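Side-chain contacts in putative glucoamylase (Bacteroides uniformis, PDB 4GL3), which is probably a glucoamylase, a hydrolase of the six-hairpin glycosidase clan acting on glucose-containing saccharides: residues 195-198 with 199-203; 219-223 with 224-228; 269-272 with 273-277. All coordinates share one frame; numbering follows the deposited sequence.

Contact 1: residues 195-198 with 199-203; sequences ECHI and VYILG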
loop_
_atom_site.group_PDB
_atom_site.type_symbol
_atom_site.label_atom_id
_atom_site.label_comp_id
_atom_site.label_asym_id
_atom_site.label_seq_id
_atom_site.Cartn_x
_atom_site.Cartn_y
_atom_site.Cartn_z
ATOM N N GLU A 195 3.291 -6.650 -5.671
ATOM C CA GLU A 195 2.657 -5.969 -4.548
ATOM C C GLU A 195 1.509 -6.730 -3.924
ATOM O O GLU A 195 0.994 -6.267 -2.910
ATOM C CB GLU A 195 2.137 -4.570 -4.978
ATOM C CG GLU A 195 0.853 -4.594 -5.844
ATOM C CD GLU A 195 1.095 -4.660 -7.349
ATOM O OE1 GLU A 195 2.017 -5.369 -7.789
ATOM O OE2 GLU A 195 0.311 -4.028 -8.097
ATOM N N CYS A 196 1.088 -7.871 -4.496
ATOM C CA CYS A 196 -0.180 -8.494 -4.083
ATOM C C CYS A 196 -0.093 -9.624 -3.052
ATOM O O CYS A 196 -1.022 -10.396 -2.928
ATOM C CB CYS A 196 -0.818 -9.069 -5.341
ATOM S SG CYS A 196 -1.058 -7.893 -6.662
ATOM N N HIS A 197 1.030 -9.775 -2.359
ATOM C CA HIS A 197 1.223 -10.889 -1.414
ATOM C C HIS A 197 0.044 -11.051 -0.425
ATOM O O HIS A 197 -0.426 -12.190 -0.107
ATOM C CB HIS A 197 2.547 -10.663 -0.656
ATOM C CG HIS A 197 3.111 -11.880 0.003
ATOM N ND1 HIS A 197 4.192 -11.808 0.856
ATOM C CD2 HIS A 197 2.774 -13.192 -0.077
ATOM C CE1 HIS A 197 4.498 -13.029 1.271
ATOM N NE2 HIS A 197 3.669 -13.889 0.703
ATOM N N ILE A 198 -0.444 -9.903 0.033
ATOM C CA ILE A 198 -1.459 -9.832 1.078
ATOM C C ILE A 198 -2.785 -10.455 0.644
ATOM O O ILE A 198 -3.586 -10.898 1.499
ATOM C CB ILE A 198 -1.685 -8.353 1.557
ATOM C CG1 ILE A 198 -2.433 -8.293 2.875
ATOM C CG2 ILE A 198 -2.478 -7.535 0.547
ATOM C CD1 ILE A 198 -1.586 -8.576 4.058
ATOM N N VAL A 199 -3.041 -10.479 -0.662
ATOM C CA VAL A 199 -4.227 -11.128 -1.148
ATOM C C VAL A 199 -4.260 -12.617 -0.773
ATOM O O VAL A 199 -5.307 -13.137 -0.371
ATOM C CB VAL A 199 -4.386 -10.963 -2.697
ATOM C CG1 VAL A 199 -5.713 -11.587 -3.154
ATOM C CG2 VAL A 199 -4.302 -9.478 -3.070
ATOM N N TYR A 200 -3.122 -13.299 -0.912
ATOM C CA TYR A 200 -3.032 -14.721 -0.563
ATOM C C TYR A 200 -3.057 -14.935 0.938
ATOM O O TYR A 200 -3.695 -15.886 1.404
ATOM C CB TYR A 200 -1.782 -15.370 -1.158
ATOM C CG TYR A 200 -1.933 -15.626 -2.644
ATOM C CD1 TYR A 200 -1.675 -14.613 -3.592
ATOM C CD2 TYR A 200 -2.394 -16.855 -3.117
ATOM C CE1 TYR A 200 -1.868 -14.836 -4.960
ATOM C CE2 TYR A 200 -2.585 -17.076 -4.486
ATOM C CZ TYR A 200 -2.331 -16.080 -5.404
ATOM O OH TYR A 200 -2.513 -16.339 -6.777
ATOM N N ILE A 201 -2.393 -14.050 1.696
ATOM C CA ILE A 201 -2.417 -14.150 3.165
ATOM C C ILE A 201 -3.851 -13.973 3.698
ATOM O O ILE A 201 -4.283 -14.760 4.513
ATOM C CB ILE A 201 -1.497 -13.099 3.863
ATOM C CG1 ILE A 201 -0.040 -13.135 3.375
ATOM C CG2 ILE A 201 -1.586 -13.190 5.380
ATOM C CD1 ILE A 201 0.534 -14.469 3.240
ATOM N N LEU A 202 -4.588 -12.957 3.220
ATOM C CA LEU A 202 -5.976 -12.768 3.662
ATOM C C LEU A 202 -6.854 -13.936 3.191
ATOM O O LEU A 202 -7.699 -14.452 3.951
ATOM C CB LEU A 202 -6.545 -11.435 3.179
ATOM C CG LEU A 202 -5.898 -10.151 3.774
ATOM C CD1 LEU A 202 -6.433 -8.865 3.153
ATOM C CD2 LEU A 202 -6.075 -10.146 5.276
ATOM N N GLY A 203 -6.666 -14.366 1.955
ATOM C CA GLY A 203 -7.396 -15.563 1.453
ATOM C C GLY A 203 -7.199 -16.767 2.368
ATOM O O GLY A 203 -8.130 -17.517 2.629
#
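Leu202 N donates to Ile198 O at 2.9 Å in an almost straight bond (170°), and Ile201 N reaches His197 O at 3.3 Å, so these pairs lie one alpha-helical turn apart. A step earlier Val199 N meets Cys196 O at 3.0 Å, a three-residue spacing. Ile198 swings CG1 anti to its backbone N (chi1 -164°), and this branch touches Leu202 CG at 4.0 Å; the two aliphatic chains suit a face that packs on Phe400 of helix 395-401. Helix-on-helix packing of this kind is consistent with the alpha-helical architecture of six-hairpin glycosidases. On another side Cys196 CB meets Val199 CG2 at 4.2 Å, and small Val199 fits against Ile124 and Ala128 of helix 124-140. Ile201 lays CG1 over one face of the His197 imidazole, while its CD1 comes 4.1 Å from His197 NE2. Both ring nitrogens are engaged, ND1 with Tyr256 OH and NE2 with Tyr216 OH, which fixes the rotation of the buried ring. Tyr200 CB rests 3.6 Å from His197 O, and its hydroxyl is hydrogen-bonded to Ile190 O.

Contact 2: residues 219-223 with 224-228; sequences GWANA and NTFLN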
loop_
_atom_site.group_PDB
_atom_site.type_symbol
_atom_site.label_atom_id
_atom_site.label_comp_id
_atom_site.label_asym_id
_atom_site.label_seq_id
_atom_site.Cartn_x
_atom_site.Cartn_y
_atom_site.Cartn_z
ATOM N N GLY A 219 0.031 -21.286 -7.163
ATOM C CA GLY A 219 -0.357 -20.099 -7.878
ATOM C C GLY A 219 0.559 -18.906 -7.628
ATOM O O GLY A 219 1.199 -18.405 -8.536
ATOM N N TRP A 220 0.605 -18.418 -6.395
ATOM C CA TRP A 220 1.458 -17.297 -6.087
ATOM C C TRP A 220 2.927 -17.627 -6.305
ATOM O O TRP A 220 3.633 -16.841 -6.925
ATOM C CB TRP A 220 1.238 -16.808 -4.663
ATOM C CG TRP A 220 2.160 -15.777 -4.182
ATOM C CD1 TRP A 220 3.198 -15.976 -3.326
ATOM C CD2 TRP A 220 2.152 -14.370 -4.472
ATOM N NE1 TRP A 220 3.798 -14.810 -3.038
ATOM C CE2 TRP A 220 3.207 -13.800 -3.747
ATOM C CE3 TRP A 220 1.386 -13.552 -5.291
ATOM C CZ2 TRP A 220 3.498 -12.449 -3.786
ATOM C CZ3 TRP A 220 1.664 -12.205 -5.333
ATOM C CH2 TRP A 220 2.717 -11.661 -4.594
ATOM N N ALA A 221 3.370 -18.787 -5.807
ATOM C CA ALA A 221 4.805 -19.071 -5.624
ATOM C C ALA A 221 5.482 -19.785 -6.781
ATOM O O ALA A 221 6.382 -20.582 -6.569
ATOM C CB ALA A 221 5.028 -19.870 -4.313
ATOM N N ASN A 222 5.067 -19.535 -8.003
ATOM C CA ASN A 222 5.667 -20.218 -9.155
ATOM C C ASN A 222 5.487 -19.324 -10.383
ATOM O O ASN A 222 4.402 -19.257 -10.937
ATOM C CB ASN A 222 5.052 -21.611 -9.382
ATOM C CG ASN A 222 5.853 -22.425 -10.390
ATOM O OD1 ASN A 222 6.975 -22.078 -10.699
ATOM N ND2 ASN A 222 5.285 -23.502 -10.898
ATOM N N ALA A 223 6.538 -18.591 -10.758
ATOM C CA ALA A 223 6.477 -17.574 -11.829
ATOM C C ALA A 223 7.882 -17.140 -12.198
ATOM O O ALA A 223 8.793 -17.280 -11.392
ATOM C CB ALA A 223 5.611 -16.360 -11.396
ATOM N N ASN A 224 8.090 -16.689 -13.434
ATOM C CA ASN A 224 9.350 -16.075 -13.835
ATOM C C ASN A 224 9.794 -14.935 -12.904
ATOM O O ASN A 224 11.010 -14.691 -12.738
ATOM C CB ASN A 224 9.255 -15.506 -15.256
ATOM C CG ASN A 224 8.905 -16.553 -16.305
ATOM O OD1 ASN A 224 9.266 -17.741 -16.214
ATOM N ND2 ASN A 224 8.200 -16.109 -17.318
ATOM N N THR A 225 8.807 -14.262 -12.310
ATOM C CA THR A 225 8.982 -13.114 -11.432
ATOM C C THR A 225 9.012 -13.488 -9.921
ATOM O O THR A 225 9.070 -12.597 -9.078
ATOM C CB THR A 225 7.826 -12.099 -11.654
ATOM O OG1 THR A 225 6.563 -12.778 -11.471
ATOM C CG2 THR A 225 7.899 -11.461 -13.089
ATOM N N PHE A 226 8.955 -14.786 -9.588
ATOM C CA PHE A 226 8.981 -15.237 -8.196
ATOM C C PHE A 226 10.409 -15.521 -7.706
ATOM O O PHE A 226 11.069 -14.593 -7.249
ATOM C CB PHE A 226 7.987 -16.375 -7.924
ATOM C CG PHE A 226 7.766 -16.625 -6.455
ATOM C CD1 PHE A 226 7.148 -15.658 -5.676
ATOM C CD2 PHE A 226 8.232 -17.776 -5.856
ATOM C CE1 PHE A 226 6.985 -15.843 -4.331
ATOM C CE2 PHE A 226 8.085 -17.969 -4.492
ATOM C CZ PHE A 226 7.453 -16.998 -3.729
ATOM N N LEU A 227 10.907 -16.740 -7.782
ATOM C CA LEU A 227 12.242 -17.008 -7.237
ATOM C C LEU A 227 13.254 -16.255 -8.091
ATOM O O LEU A 227 13.172 -16.278 -9.314
ATOM C CB LEU A 227 12.591 -18.502 -7.185
ATOM C CG LEU A 227 11.792 -19.396 -6.204
ATOM C CD1 LEU A 227 12.354 -20.828 -6.229
ATOM C CD2 LEU A 227 11.831 -18.839 -4.781
ATOM N N ASN A 228 14.167 -15.526 -7.432
ATOM C CA ASN A 228 15.190 -14.775 -8.125
ATOM C C ASN A 228 16.550 -15.269 -7.633
ATOM O O ASN A 228 17.193 -16.114 -8.256
ATOM C CB ASN A 228 14.954 -13.266 -7.907
ATOM C CG ASN A 228 15.888 -12.388 -8.734
ATOM O OD1 ASN A 228 17.030 -12.760 -8.956
ATOM N ND2 ASN A 228 15.386 -11.237 -9.223
HETATM O O HOH W 1 11.734 -17.559 -11.053
#
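Phe226 folds back over Ala221, whose CA stands 3.6 Å from the centroid of the phenyl ring, almost straight above it, in a CH-pi contact. The fold-back belongs to a type I beta turn from Ala223 to Phe226, which leads the chain from helix 213-220 toward the antiparallel hairpin of strands 227-232 and 235-239. Ala221 CB also meets Phe226 CE2 at 3.6 Å; a methyl is small enough to lie against the ring without pushing it off the backbone. The edge of Phe226 turns toward the face of Trp220 in an offset edge-to-face pair, with the centroid of the indole five-membered ring 5.2 Å from that of the phenyl and the planes 69° apart. The phenyl is brought there by chi1 of -166°, which sets CG anti to the backbone N. Farther out, Leu239 and Tyr268 pack on Phe226, while the indole of Trp220 lies nearly parallel to the His197 ring. Thr225 holds the turn to a neighbouring loop through its OG1, hydrogen-bonded to Gly192 O. Phe226 N donates to Ala223 O at 3.1 Å, closing the turn, and a water lies within hydrogen-bonding reach of both Ala223 O, at 3.0 Å, and Leu227 O.

Contact 3: residues 269-272 with 273-277; sequences ADYE and EQMKA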
loop_
_atom_site.group_PDB
_atom_site.type_symbol
_atom_site.label_atom_id
_atom_site.label_comp_id
_atom_site.label_asym_id
_atom_site.label_seq_id
_atom_site.Cartn_x
_atom_site.Cartn_y
_atom_site.Cartn_z
ATOM N N ALA A 269 11.221 -17.454 1.257
ATOM C CA ALA A 269 12.097 -16.324 1.553
ATOM C C ALA A 269 12.070 -15.859 3.008
ATOM O O ALA A 269 11.122 -16.145 3.784
ATOM C CB ALA A 269 11.773 -15.137 0.655
ATOM N N ASP A 270 13.132 -15.132 3.343
ATOM C CA ASP A 270 13.191 -14.276 4.533
ATOM C C ASP A 270 12.764 -12.899 4.066
ATOM O O ASP A 270 13.480 -12.232 3.309
ATOM C CB ASP A 270 14.611 -14.282 5.084
ATOM C CG ASP A 270 14.835 -13.283 6.205
ATOM O OD1 ASP A 270 14.068 -12.330 6.385
ATOM O OD2 ASP A 270 15.831 -13.454 6.898
ATOM N N TYR A 271 11.581 -12.484 4.491
ATOM C CA TYR A 271 10.973 -11.285 3.922
ATOM C C TYR A 271 11.648 -10.013 4.376
ATOM O O TYR A 271 11.632 -9.020 3.653
ATOM C CB TYR A 271 9.465 -11.254 4.123
ATOM C CG TYR A 271 8.839 -12.286 3.208
ATOM C CD1 TYR A 271 8.638 -12.015 1.864
ATOM C CD2 TYR A 271 8.555 -13.577 3.661
ATOM C CE1 TYR A 271 8.143 -12.985 0.993
ATOM C CE2 TYR A 271 8.040 -14.543 2.799
ATOM C CZ TYR A 271 7.849 -14.243 1.462
ATOM O OH TYR A 271 7.369 -15.215 0.600
ATOM N N GLU A 272 12.284 -10.041 5.538
ATOM C CA GLU A 272 13.057 -8.895 5.971
ATOM C C GLU A 272 14.254 -8.668 5.023
ATOM O O GLU A 272 14.560 -7.525 4.653
ATOM C CB GLU A 272 13.562 -9.088 7.401
ATOM C CG GLU A 272 14.214 -7.841 7.980
ATOM C CD GLU A 272 14.522 -7.978 9.481
ATOM O OE1 GLU A 272 14.241 -9.044 10.096
ATOM O OE2 GLU A 272 15.044 -7.011 10.036
ATOM N N GLU A 273 14.939 -9.747 4.676
ATOM C CA GLU A 273 16.010 -9.703 3.690
ATOM C C GLU A 273 15.472 -9.188 2.342
ATOM O O GLU A 273 16.102 -8.357 1.704
ATOM C CB GLU A 273 16.625 -11.091 3.503
ATOM C CG GLU A 273 17.907 -11.080 2.688
ATOM C CD GLU A 273 18.417 -12.476 2.267
ATOM O OE1 GLU A 273 17.762 -13.525 2.532
ATOM O OE2 GLU A 273 19.504 -12.523 1.637
ATOM N N GLN A 274 14.302 -9.666 1.917
ATOM C CA GLN A 274 13.733 -9.255 0.640
ATOM C C GLN A 274 13.561 -7.727 0.597
ATOM O O GLN A 274 13.932 -7.076 -0.410
ATOM C CB GLN A 274 12.364 -9.929 0.382
ATOM C CG GLN A 274 11.634 -9.444 -0.893
ATOM C CD GLN A 274 12.362 -9.789 -2.194
ATOM O OE1 GLN A 274 13.240 -10.666 -2.214
ATOM N NE2 GLN A 274 11.980 -9.119 -3.300
HETATM N N MSE A 275 12.977 -7.163 1.665
HETATM C CA MSE A 275 12.584 -5.740 1.644
HETATM C C MSE A 275 13.855 -4.870 1.668
HETATM O O MSE A 275 13.955 -3.879 0.931
HETATM C CB MSE A 275 11.673 -5.357 2.805
HETATM C CG MSE A 275 10.386 -6.104 2.913
HETATM SE SE MSE A 275 9.499 -6.356 1.239
HETATM C CE MSE A 275 8.905 -8.203 1.488
ATOM N N LYS A 276 14.831 -5.269 2.478
ATOM C CA LYS A 276 16.116 -4.586 2.531
ATOM C C LYS A 276 16.874 -4.683 1.224
ATOM O O LYS A 276 17.380 -3.684 0.741
ATOM C CB LYS A 276 16.993 -5.112 3.674
ATOM C CG LYS A 276 16.391 -4.785 5.030
ATOM C CD LYS A 276 17.341 -5.012 6.211
ATOM C CE LYS A 276 16.718 -4.417 7.482
ATOM N NZ LYS A 276 17.059 -5.224 8.682
ATOM N N ALA A 277 16.949 -5.883 0.652
ATOM C CA ALA A 277 17.667 -6.107 -0.613
ATOM C C ALA A 277 17.057 -5.259 -1.713
ATOM O O ALA A 277 17.763 -4.558 -2.422
ATOM C CB ALA A 277 17.670 -7.601 -1.019
HETATM O O HOH W 2 15.550 -15.042 1.619
#
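A chi1 of 172° carries Asp270 CG anti to the backbone N and swings OD1 across to Glu273, whose backbone N donates to Asp270 OD1 at 3.2 Å. The bond is nearly straight at the hydrogen (169°), although the donor comes from above the carboxylate plane; Glu272 N adds a weak bond to the same oxygen. An aspartate suits this spot, since its short arm takes up amides at the start of helix 271-288, and those N-H groups would probably favour its negative charge. Glu273 answers through a water, which bridges Glu273 OE1 at 2.8 Å to Asp270 N at 3.0 Å.

On the next face, the extended chain of Glu272 runs side by side with Lys276, whose CG is turned beside its backbone N (chi1 -66°). Lys276 NZ meets Glu272 OE2 at 3.0 Å on the anti side of the carboxylate, a salt bridge one turn long, while Glu272 OE1 is bound by Gly263 N. With an alanine in place of Glu272, the Lys276 ammonium is likely to lose this mate and Gly263 N its acceptor. Toward the interior, the selenomethionine Met275 brings CE to the edge of the Tyr271 ring, 3.8 Å from CD1 of Tyr271. That ring is held at its far end by Asp266, which bonds the hydroxyl. The whole is an aspartate N-cap with a water-mediated return link from the glutamate three residues on; it resembles a capping box but is not one, since the direct return bond is missing.

Following the chain from the N terminus, contact 1 comes first, where a loop runs into helix 197-205. Helix 213-220 follows, and contact 2 turns the chain at its end toward strand 227-232. Contact 3 lies at the start of helix 271-288. All three are local and stand in series, so none nests in or crosses another; contact 2 is the one that closes a tight turn. Contact 1 is the hub: Tyr200 CE1 lies 3.5 Å from Trp220 CE3 of contact 2, and His197 CE1 lies 3.6 Å from Tyr271 CZ of contact 3. Contacts 2 and 3 do not touch, their nearest atoms being about 5 Å apart. Aromatic side chains thus tie the three helices together.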